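Local coordinates for uncharacterized protein lp_2219 (Lactobacillus plantarum, PDB 3HFQ) that is of unknown function but belongs to the lactonase family of seven-bladed beta-propellers, which suggests, without proving, a sugar-lactone hydrolase activity, at residues 299-313 against 324-337. The protein carries 1 engineered substitution. Residues are numbered along the deposited sequence; the frame is centred on the assembly and turned at random.
Sequences FVVVVNQNTDNATLY and LLQKDVTVPEGVCV
With chi1 at 43°, Asn309 holds its CG between its own backbone N and carbonyl carbon, which lays the amide alongside the carboxylate of Asp328, the two planes 20° apart. ND2 gives a hydrogen bond to Asp328 OD1 (3.1 Å), while OD1 of Asn309 accepts from Thr307 OG1; an amide suits this place because it can donate and accept at once. A leucine here would probably leave both the Asp328 carboxylate and the Thr307 hydroxyl without these partners. Asp308, its CG anti to the carbonyl carbon (chi1 -54°), sends OD2 to Glu333 N at 2.7 Å, gripping the type II turn Val331-Gly334. That turn leads from the outermost strand of the last propeller blade, 322-330, into strand 334-339, which pairs with the N-terminal strand 2-9 in the first blade, the closure that completes the ring. Within the hairpin, Leu312 O accepts from both Leu325 N (2.9 Å) and Gln326 N, a classic beta bulge. Leu325 CD1 then reaches the edge of the Phe299 ring, 3.6 Å from CE1. Between the blades, branched valines fill the buried seam: Val303 CG1 meets Val337 CG2 at 3.7 Å, beside Phe7 and Ile5 of strand 2-9.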
ATOM      1  N   PHE A 299      -5.627   1.495 -17.322  1.00 14.90           N
ATOM      2  CA  PHE A 299      -6.413   0.506 -16.593  1.00 12.27           C
ATOM      3  C   PHE A 299      -6.170   0.572 -15.091  1.00 15.10           C
ATOM      4  O   PHE A 299      -5.174   1.131 -14.633  1.00 10.73           O
ATOM      5  CB  PHE A 299      -6.047  -0.906 -17.057  1.00 13.52           C
ATOM      6  CG  PHE A 299      -6.261  -1.145 -18.519  1.00 15.09           C
ATOM      7  CD1 PHE A 299      -7.505  -1.539 -19.000  1.00 12.62           C
ATOM      8  CD2 PHE A 299      -5.216  -0.973 -19.422  1.00 11.81           C
ATOM      9  CE1 PHE A 299      -7.704  -1.759 -20.362  1.00 12.30           C
ATOM     10  CE2 PHE A 299      -5.404  -1.189 -20.785  1.00 11.18           C
ATOM     11  CZ  PHE A 299      -6.646  -1.583 -21.256  1.00 13.61           C
ATOM     12  N   VAL A 300      -7.095  -0.016 -14.340  1.00 14.12           N
ATOM     13  CA  VAL A 300      -6.987  -0.110 -12.892  1.00  8.27           C
ATOM     14  C   VAL A 300      -7.451  -1.509 -12.515  1.00 10.45           C
ATOM     15  O   VAL A 300      -8.436  -2.010 -13.061  1.00 12.80           O
ATOM     16  CB  VAL A 300      -7.885   0.900 -12.154  1.00 10.93           C
ATOM     17  CG1 VAL A 300      -7.910   0.568 -10.660  1.00 10.74           C
ATOM     18  CG2 VAL A 300      -7.365   2.319 -12.364  1.00  8.52           C
ATOM     19  N   VAL A 301      -6.721  -2.146 -11.610  1.00  7.75           N
ATOM     20  CA  VAL A 301      -7.081  -3.476 -11.135  1.00  9.82           C
ATOM     21  C   VAL A 301      -7.239  -3.388  -9.626  1.00 10.71           C
ATOM     22  O   VAL A 301      -6.381  -2.839  -8.942  1.00  8.53           O
ATOM     23  CB  VAL A 301      -5.984  -4.519 -11.468  1.00 15.43           C
ATOM     24  CG1 VAL A 301      -6.268  -5.835 -10.742  1.00 11.81           C
ATOM     25  CG2 VAL A 301      -5.937  -4.752 -12.965  1.00 13.78           C
ATOM     26  N   VAL A 302      -8.350  -3.907  -9.116  1.00  9.63           N
ATOM     27  CA  VAL A 302      -8.614  -3.898  -7.685  1.00  8.09           C
ATOM     28  C   VAL A 302      -8.901  -5.329  -7.247  1.00 10.19           C
ATOM     29  O   VAL A 302      -9.422  -6.125  -8.029  1.00 10.18           O
ATOM     30  CB  VAL A 302      -9.851  -3.022  -7.335  1.00 15.15           C
ATOM     31  CG1 VAL A 302     -11.076  -3.532  -8.070  1.00 13.91           C
ATOM     32  CG2 VAL A 302     -10.103  -3.036  -5.823  1.00 10.59           C
ATOM     33  N   VAL A 303      -8.536  -5.664  -6.016  1.00 11.84           N
ATOM     34  CA  VAL A 303      -8.811  -6.999  -5.494  1.00  8.97           C
ATOM     35  C   VAL A 303      -9.690  -6.860  -4.269  1.00 12.27           C
ATOM     36  O   VAL A 303      -9.508  -5.944  -3.471  1.00 10.38           O
ATOM     37  CB  VAL A 303      -7.526  -7.773  -5.095  1.00  9.92           C
ATOM     38  CG1 VAL A 303      -6.737  -8.138  -6.334  1.00 14.50           C
ATOM     39  CG2 VAL A 303      -6.677  -6.948  -4.134  1.00 10.77           C
ATOM     40  N   ASN A 304     -10.654  -7.767  -4.137  1.00  9.99           N
ATOM     41  CA  ASN A 304     -11.575  -7.763  -3.010  1.00  9.04           C
ATOM     42  C   ASN A 304     -11.243  -8.925  -2.091  1.00 11.51           C
ATOM     43  O   ASN A 304     -11.309 -10.089  -2.487  1.00 11.73           O
ATOM     44  CB  ASN A 304     -13.014  -7.871  -3.513  1.00  9.13           C
ATOM     45  CG  ASN A 304     -13.416  -6.684  -4.361  1.00 11.69           C
ATOM     46  OD1 ASN A 304     -13.632  -5.586  -3.849  1.00 12.37           O
ATOM     47  ND2 ASN A 304     -13.503  -6.893  -5.671  1.00  8.50           N
ATOM     48  N   GLN A 305     -10.899  -8.584  -0.857  1.00 11.44           N
ATOM     49  CA  GLN A 305     -10.502  -9.536   0.171  1.00 12.62           C
ATOM     50  C   GLN A 305     -11.510 -10.617   0.558  1.00 15.67           C
ATOM     51  O   GLN A 305     -11.171 -11.803   0.582  1.00 12.97           O
ATOM     52  CB  GLN A 305     -10.087  -8.754   1.424  1.00 12.52           C
ATOM     53  CG  GLN A 305      -9.615  -9.595   2.589  1.00 17.43           C
ATOM     54  CD  GLN A 305      -9.215  -8.752   3.793  1.00 17.38           C
ATOM     55  OE1 GLN A 305      -8.905  -9.282   4.856  1.00 32.40           O
ATOM     56  NE2 GLN A 305      -9.220  -7.435   3.627  1.00 15.18           N
ATOM     57  N   ASN A 306     -12.743 -10.219   0.850  1.00 14.53           N
ATOM     58  CA  ASN A 306     -13.753 -11.176   1.300  1.00 14.99           C
ATOM     59  C   ASN A 306     -14.502 -11.988   0.246  1.00 15.68           C
ATOM     60  O   ASN A 306     -15.082 -13.026   0.571  1.00 17.10           O
ATOM     61  CB  ASN A 306     -14.774 -10.471   2.205  1.00 14.04           C
ATOM     62  CG  ASN A 306     -14.138  -9.861   3.440  1.00 17.13           C
ATOM     63  OD1 ASN A 306     -13.083 -10.302   3.890  1.00 17.22           O
ATOM     64  ND2 ASN A 306     -14.791  -8.855   4.006  1.00 16.82           N
ATOM     65  N   THR A 307     -14.497 -11.540  -1.006  1.00 12.32           N
ATOM     66  CA  THR A 307     -15.203 -12.269  -2.053  1.00 14.65           C
ATOM     67  C   THR A 307     -14.277 -12.985  -3.034  1.00 14.26           C
ATOM     68  O   THR A 307     -14.729 -13.556  -4.026  1.00 11.24           O
ATOM     69  CB  THR A 307     -16.167 -11.340  -2.813  1.00 15.52           C
ATOM     70  OG1 THR A 307     -15.501 -10.113  -3.134  1.00 14.02           O
ATOM     71  CG2 THR A 307     -17.396 -11.035  -1.948  1.00 14.17           C
ATOM     72  N   ASP A 308     -12.979 -12.953  -2.746  1.00 11.99           N
ATOM     73  CA  ASP A 308     -11.991 -13.640  -3.569  1.00 12.86           C
ATOM     74  C   ASP A 308     -12.045 -13.293  -5.053  1.00 13.03           C
ATOM     75  O   ASP A 308     -11.903 -14.176  -5.896  1.00 13.28           O
ATOM     76  CB  ASP A 308     -12.166 -15.154  -3.425  1.00 16.23           C
ATOM     77  CG  ASP A 308     -12.132 -15.611  -1.985  1.00 22.30           C
ATOM     78  OD1 ASP A 308     -13.042 -16.366  -1.583  1.00 28.63           O
ATOM     79  OD2 ASP A 308     -11.198 -15.221  -1.255  1.00 15.89           O
ATOM     80  N   ASN A 309     -12.251 -12.025  -5.383  1.00 10.44           N
ATOM     81  CA  ASN A 309     -12.297 -11.651  -6.790  1.00 12.56           C
ATOM     82  C   ASN A 309     -11.604 -10.337  -7.095  1.00 15.36           C
ATOM     83  O   ASN A 309     -11.507  -9.457  -6.246  1.00 12.75           O
ATOM     84  CB  ASN A 309     -13.745 -11.608  -7.305  1.00 12.27           C
ATOM     85  CG  ASN A 309     -14.708 -10.941  -6.334  1.00 14.51           C
ATOM     86  OD1 ASN A 309     -14.304 -10.312  -5.358  1.00 15.50           O
ATOM     87  ND2 ASN A 309     -16.002 -11.073  -6.614  1.00 15.16           N
ATOM     88  N   ALA A 310     -11.104 -10.231  -8.321  1.00 13.46           N
ATOM     89  CA  ALA A 310     -10.423  -9.034  -8.777  1.00 11.29           C
ATOM     90  C   ALA A 310     -11.297  -8.414  -9.858  1.00 12.52           C
ATOM     91  O   ALA A 310     -12.075  -9.112 -10.514  1.00 11.36           O
ATOM     92  CB  ALA A 310      -9.050  -9.389  -9.338  1.00 11.66           C
ATOM     93  N   THR A 311     -11.168  -7.107 -10.036  1.00  8.52           N
ATOM     94  CA  THR A 311     -11.963  -6.388 -11.024  1.00  9.78           C
ATOM     95  C   THR A 311     -11.069  -5.513 -11.885  1.00 14.19           C
ATOM     96  O   THR A 311     -10.135  -4.880 -11.384  1.00 13.44           O
ATOM     97  CB  THR A 311     -13.017  -5.503 -10.329  1.00 10.05           C
ATOM     98  OG1 THR A 311     -13.828  -6.318  -9.473  1.00 14.17           O
ATOM     99  CG2 THR A 311     -13.909  -4.815 -11.356  1.00 11.16           C
ATOM    100  N   LEU A 312     -11.357  -5.485 -13.182  1.00  8.42           N
ATOM    101  CA  LEU A 312     -10.585  -4.688 -14.129  1.00  9.63           C
ATOM    102  C   LEU A 312     -11.411  -3.518 -14.644  1.00 12.34           C
ATOM    103  O   LEU A 312     -12.564  -3.695 -15.046  1.00 11.73           O
ATOM    104  CB  LEU A 312     -10.148  -5.546 -15.324  1.00 12.56           C
ATOM    105  CG  LEU A 312      -9.453  -4.786 -16.461  1.00 13.79           C
ATOM    106  CD1 LEU A 312      -8.091  -4.295 -15.993  1.00 10.88           C
ATOM    107  CD2 LEU A 312      -9.292  -5.686 -17.676  1.00 12.79           C
ATOM    108  N   TYR A 313     -10.814  -2.329 -14.631  1.00 12.74           N
ATOM    109  CA  TYR A 313     -11.469  -1.122 -15.129  1.00 11.04           C
ATOM    110  C   TYR A 313     -10.645  -0.505 -16.235  1.00 12.31           C
ATOM    111  O   TYR A 313      -9.428  -0.682 -16.293  1.00 10.02           O
ATOM    112  CB  TYR A 313     -11.572  -0.021 -14.068  1.00 10.06           C
ATOM    113  CG  TYR A 313     -12.263  -0.372 -12.790  1.00 12.85           C
ATOM    114  CD1 TYR A 313     -11.532  -0.770 -11.674  1.00 14.13           C
ATOM    115  CD2 TYR A 313     -13.645  -0.227 -12.663  1.00 14.15           C
ATOM    116  CE1 TYR A 313     -12.155  -1.021 -10.462  1.00 19.72           C
ATOM    117  CE2 TYR A 313     -14.281  -0.479 -11.455  1.00 13.61           C
ATOM    118  CZ  TYR A 313     -13.527  -0.865 -10.357  1.00 18.47           C
ATOM    119  OH  TYR A 313     -14.134  -1.083  -9.146  1.00 22.93           O
ATOM    120  N   LEU A 324     -16.213  -0.192 -15.709  1.00 10.64           N
ATOM    121  CA  LEU A 324     -16.040  -1.634 -15.592  1.00 11.43           C
ATOM    122  C   LEU A 324     -15.759  -2.356 -16.907  1.00 14.86           C
ATOM    123  O   LEU A 324     -16.399  -2.091 -17.923  1.00 11.84           O
ATOM    124  CB  LEU A 324     -17.285  -2.244 -14.939  1.00 13.97           C
ATOM    125  CG  LEU A 324     -17.308  -3.758 -14.712  1.00 15.10           C
ATOM    126  CD1 LEU A 324     -16.170  -4.152 -13.785  1.00  9.52           C
ATOM    127  CD2 LEU A 324     -18.647  -4.167 -14.113  1.00 12.76           C
ATOM    128  N   LEU A 325     -14.800  -3.279 -16.874  1.00 13.73           N
ATOM    129  CA  LEU A 325     -14.453  -4.077 -18.047  1.00 12.73           C
ATOM    130  C   LEU A 325     -14.683  -5.550 -17.742  1.00 16.06           C
ATOM    131  O   LEU A 325     -15.301  -6.272 -18.525  1.00 12.89           O
ATOM    132  CB  LEU A 325     -12.986  -3.871 -18.444  1.00 12.28           C
ATOM    133  CG  LEU A 325     -12.633  -2.598 -19.216  1.00  8.08           C
ATOM    134  CD1 LEU A 325     -11.130  -2.569 -19.471  1.00 13.07           C
ATOM    135  CD2 LEU A 325     -13.400  -2.565 -20.542  1.00 11.66           C
ATOM    136  N   GLN A 326     -14.185  -5.999 -16.595  1.00 10.81           N
ATOM    137  CA  GLN A 326     -14.345  -7.397 -16.213  1.00 12.60           C
ATOM    138  C   GLN A 326     -14.344  -7.546 -14.699  1.00 14.54           C
ATOM    139  O   GLN A 326     -13.619  -6.843 -13.992  1.00 12.68           O
ATOM    140  CB  GLN A 326     -13.218  -8.236 -16.822  1.00 13.29           C
ATOM    141  CG  GLN A 326     -13.315  -9.736 -16.544  1.00 15.06           C
ATOM    142  CD  GLN A 326     -12.145 -10.504 -17.132  1.00 20.06           C
ATOM    143  OE1 GLN A 326     -11.170  -9.912 -17.596  1.00 18.65           O
ATOM    144  NE2 GLN A 326     -12.233 -11.831 -17.106  1.00 19.19           N
ATOM    145  N   LYS A 327     -15.170  -8.459 -14.208  1.00 15.56           N
ATOM    146  CA  LYS A 327     -15.260  -8.711 -12.777  1.00 14.27           C
ATOM    147  C   LYS A 327     -15.223 -10.206 -12.515  1.00 15.82           C
ATOM    148  O   LYS A 327     -15.201 -11.018 -13.442  1.00 13.60           O
ATOM    149  CB  LYS A 327     -16.559  -8.131 -12.206  1.00 14.07           C
ATOM    150  CG  LYS A 327     -17.838  -8.792 -12.727  1.00 16.38           C
ATOM    151  CD  LYS A 327     -19.079  -8.223 -12.039  1.00 21.10           C
ATOM    152  CE  LYS A 327     -20.360  -8.889 -12.542  1.00 21.81           C
ATOM    153  NZ  LYS A 327     -21.571  -8.374 -11.837  1.00 30.35           N
ATOM    154  N   ASP A 328     -15.208 -10.557 -11.238  1.00 16.10           N
ATOM    155  CA  ASP A 328     -15.197 -11.941 -10.808  1.00 15.62           C
ATOM    156  C   ASP A 328     -14.024 -12.793 -11.271  1.00 12.17           C
ATOM    157  O   ASP A 328     -14.191 -13.977 -11.555  1.00 13.72           O
ATOM    158  CB  ASP A 328     -16.519 -12.612 -11.189  1.00 19.79           C
ATOM    159  CG  ASP A 328     -17.697 -12.023 -10.440  1.00 26.54           C
ATOM    160  OD1 ASP A 328     -17.523 -11.679  -9.252  1.00 28.56           O
ATOM    161  OD2 ASP A 328     -18.796 -11.910 -11.025  1.00 23.48           O
ATOM    162  N   VAL A 329     -12.841 -12.190 -11.353  1.00 15.52           N
ATOM    163  CA  VAL A 329     -11.639 -12.935 -11.712  1.00 15.01           C
ATOM    164  C   VAL A 329     -11.188 -13.479 -10.361  1.00 15.15           C
ATOM    165  O   VAL A 329     -10.912 -12.712  -9.442  1.00 13.36           O
ATOM    166  CB  VAL A 329     -10.538 -12.023 -12.277  1.00 14.11           C
ATOM    167  CG1 VAL A 329      -9.263 -12.831 -12.491  1.00 14.11           C
ATOM    168  CG2 VAL A 329     -11.001 -11.398 -13.588  1.00 14.75           C
ATOM    169  N   THR A 330     -11.115 -14.797 -10.234  1.00 14.81           N
ATOM    170  CA  THR A 330     -10.755 -15.393  -8.956  1.00 12.61           C
ATOM    171  C   THR A 330      -9.310 -15.246  -8.478  1.00 10.65           C
ATOM    172  O   THR A 330      -8.364 -15.678  -9.137  1.00 11.57           O
ATOM    173  CB  THR A 330     -11.136 -16.892  -8.924  1.00 19.47           C
ATOM    174  OG1 THR A 330     -12.525 -17.032  -9.239  1.00 22.39           O
ATOM    175  CG2 THR A 330     -10.886 -17.479  -7.535  1.00 18.54           C
ATOM    176  N   VAL A 331      -9.173 -14.620  -7.314  1.00  8.91           N
ATOM    177  CA  VAL A 331      -7.895 -14.412  -6.642  1.00 10.85           C
ATOM    178  C   VAL A 331      -8.260 -14.623  -5.181  1.00 13.01           C
ATOM    179  O   VAL A 331      -8.863 -13.750  -4.554  1.00 12.67           O
ATOM    180  CB  VAL A 331      -7.358 -12.973  -6.801  1.00 12.99           C
ATOM    181  CG1 VAL A 331      -6.102 -12.800  -5.942  1.00 13.93           C
ATOM    182  CG2 VAL A 331      -7.033 -12.684  -8.261  1.00 12.49           C
ATOM    183  N   PRO A 332      -7.903 -15.786  -4.618  1.00 13.97           N
ATOM    184  CA  PRO A 332      -8.224 -16.082  -3.220  1.00 13.78           C
ATOM    185  C   PRO A 332      -7.644 -15.159  -2.155  1.00 13.69           C
ATOM    186  O   PRO A 332      -6.433 -14.966  -2.075  1.00 11.23           O
ATOM    187  CB  PRO A 332      -7.753 -17.529  -3.060  1.00 15.66           C
ATOM    188  CG  PRO A 332      -6.616 -17.623  -4.018  1.00 16.93           C
ATOM    189  CD  PRO A 332      -7.151 -16.895  -5.232  1.00 17.55           C
ATOM    190  N   GLU A 333      -8.533 -14.594  -1.342  1.00 12.03           N
ATOM    191  CA  GLU A 333      -8.146 -13.717  -0.242  1.00 10.33           C
ATOM    192  C   GLU A 333      -7.194 -12.597  -0.668  1.00 10.11           C
ATOM    193  O   GLU A 333      -6.311 -12.209   0.095  1.00 12.65           O
ATOM    194  CB  GLU A 333      -7.488 -14.555   0.863  1.00  6.23           C
ATOM    195  CG  GLU A 333      -8.286 -15.796   1.271  1.00 13.13           C
ATOM    196  CD  GLU A 333      -7.595 -16.613   2.355  1.00 18.11           C
ATOM    197  OE1 GLU A 333      -7.374 -16.073   3.459  1.00 22.16           O
ATOM    198  OE2 GLU A 333      -7.274 -17.791   2.101  1.00 14.91           O
ATOM    199  N   GLY A 334      -7.383 -12.071  -1.875  1.00  9.15           N
ATOM    200  CA  GLY A 334      -6.515 -11.016  -2.380  1.00 11.16           C
ATOM    201  C   GLY A 334      -6.517  -9.710  -1.605  1.00 11.13           C
ATOM    202  O   GLY A 334      -7.581  -9.154  -1.329  1.00  7.96           O
ATOM    203  N   VAL A 335      -5.324  -9.210  -1.272  1.00  9.33           N
ATOM    204  CA  VAL A 335      -5.191  -7.960  -0.523  1.00  6.97           C
ATOM    205  C   VAL A 335      -4.035  -7.057  -0.974  1.00 10.39           C
ATOM    206  O   VAL A 335      -3.740  -6.048  -0.330  1.00 10.61           O
ATOM    207  CB  VAL A 335      -5.032  -8.232   0.989  1.00 11.06           C
ATOM    208  CG1 VAL A 335      -6.326  -8.818   1.550  1.00  8.94           C
ATOM    209  CG2 VAL A 335      -3.861  -9.189   1.233  1.00 12.77           C
ATOM    210  N   CYS A 336      -3.372  -7.419  -2.067  1.00  8.94           N
ATOM    211  CA  CYS A 336      -2.273  -6.602  -2.587  1.00  7.59           C
ATOM    212  C   CYS A 336      -2.148  -6.767  -4.090  1.00 10.72           C
ATOM    213  O   CYS A 336      -2.170  -7.884  -4.605  1.00 11.62           O
ATOM    214  CB  CYS A 336      -0.943  -6.977  -1.921  1.00 13.51           C
ATOM    215  SG  CYS A 336       0.482  -5.978  -2.478  1.00 14.40           S
ATOM    216  N   VAL A 337      -2.028  -5.642  -4.788  1.00 10.71           N
ATOM    217  CA  VAL A 337      -1.888  -5.639  -6.241  1.00 10.09           C
ATOM    218  C   VAL A 337      -0.524  -5.060  -6.568  1.00 13.26           C
ATOM    219  O   VAL A 337      -0.236  -3.904  -6.271  1.00 12.68           O
ATOM    220  CB  VAL A 337      -2.972  -4.772  -6.906  1.00 12.18           C
ATOM    221  CG1 VAL A 337      -2.675  -4.624  -8.396  1.00 14.96           C
ATOM    222  CG2 VAL A 337      -4.330  -5.405  -6.700  1.00 14.80           C
TER
HETATM  223  O   HOH W   1      -8.298  -6.627  -1.150  1.00 14.69           O
HETATM  224  O   HOH W   2      -9.268 -11.096  -4.129  1.00 22.08           O
HETATM  225  O   HOH W   3     -15.009  -8.785  -8.950  1.00 12.24           O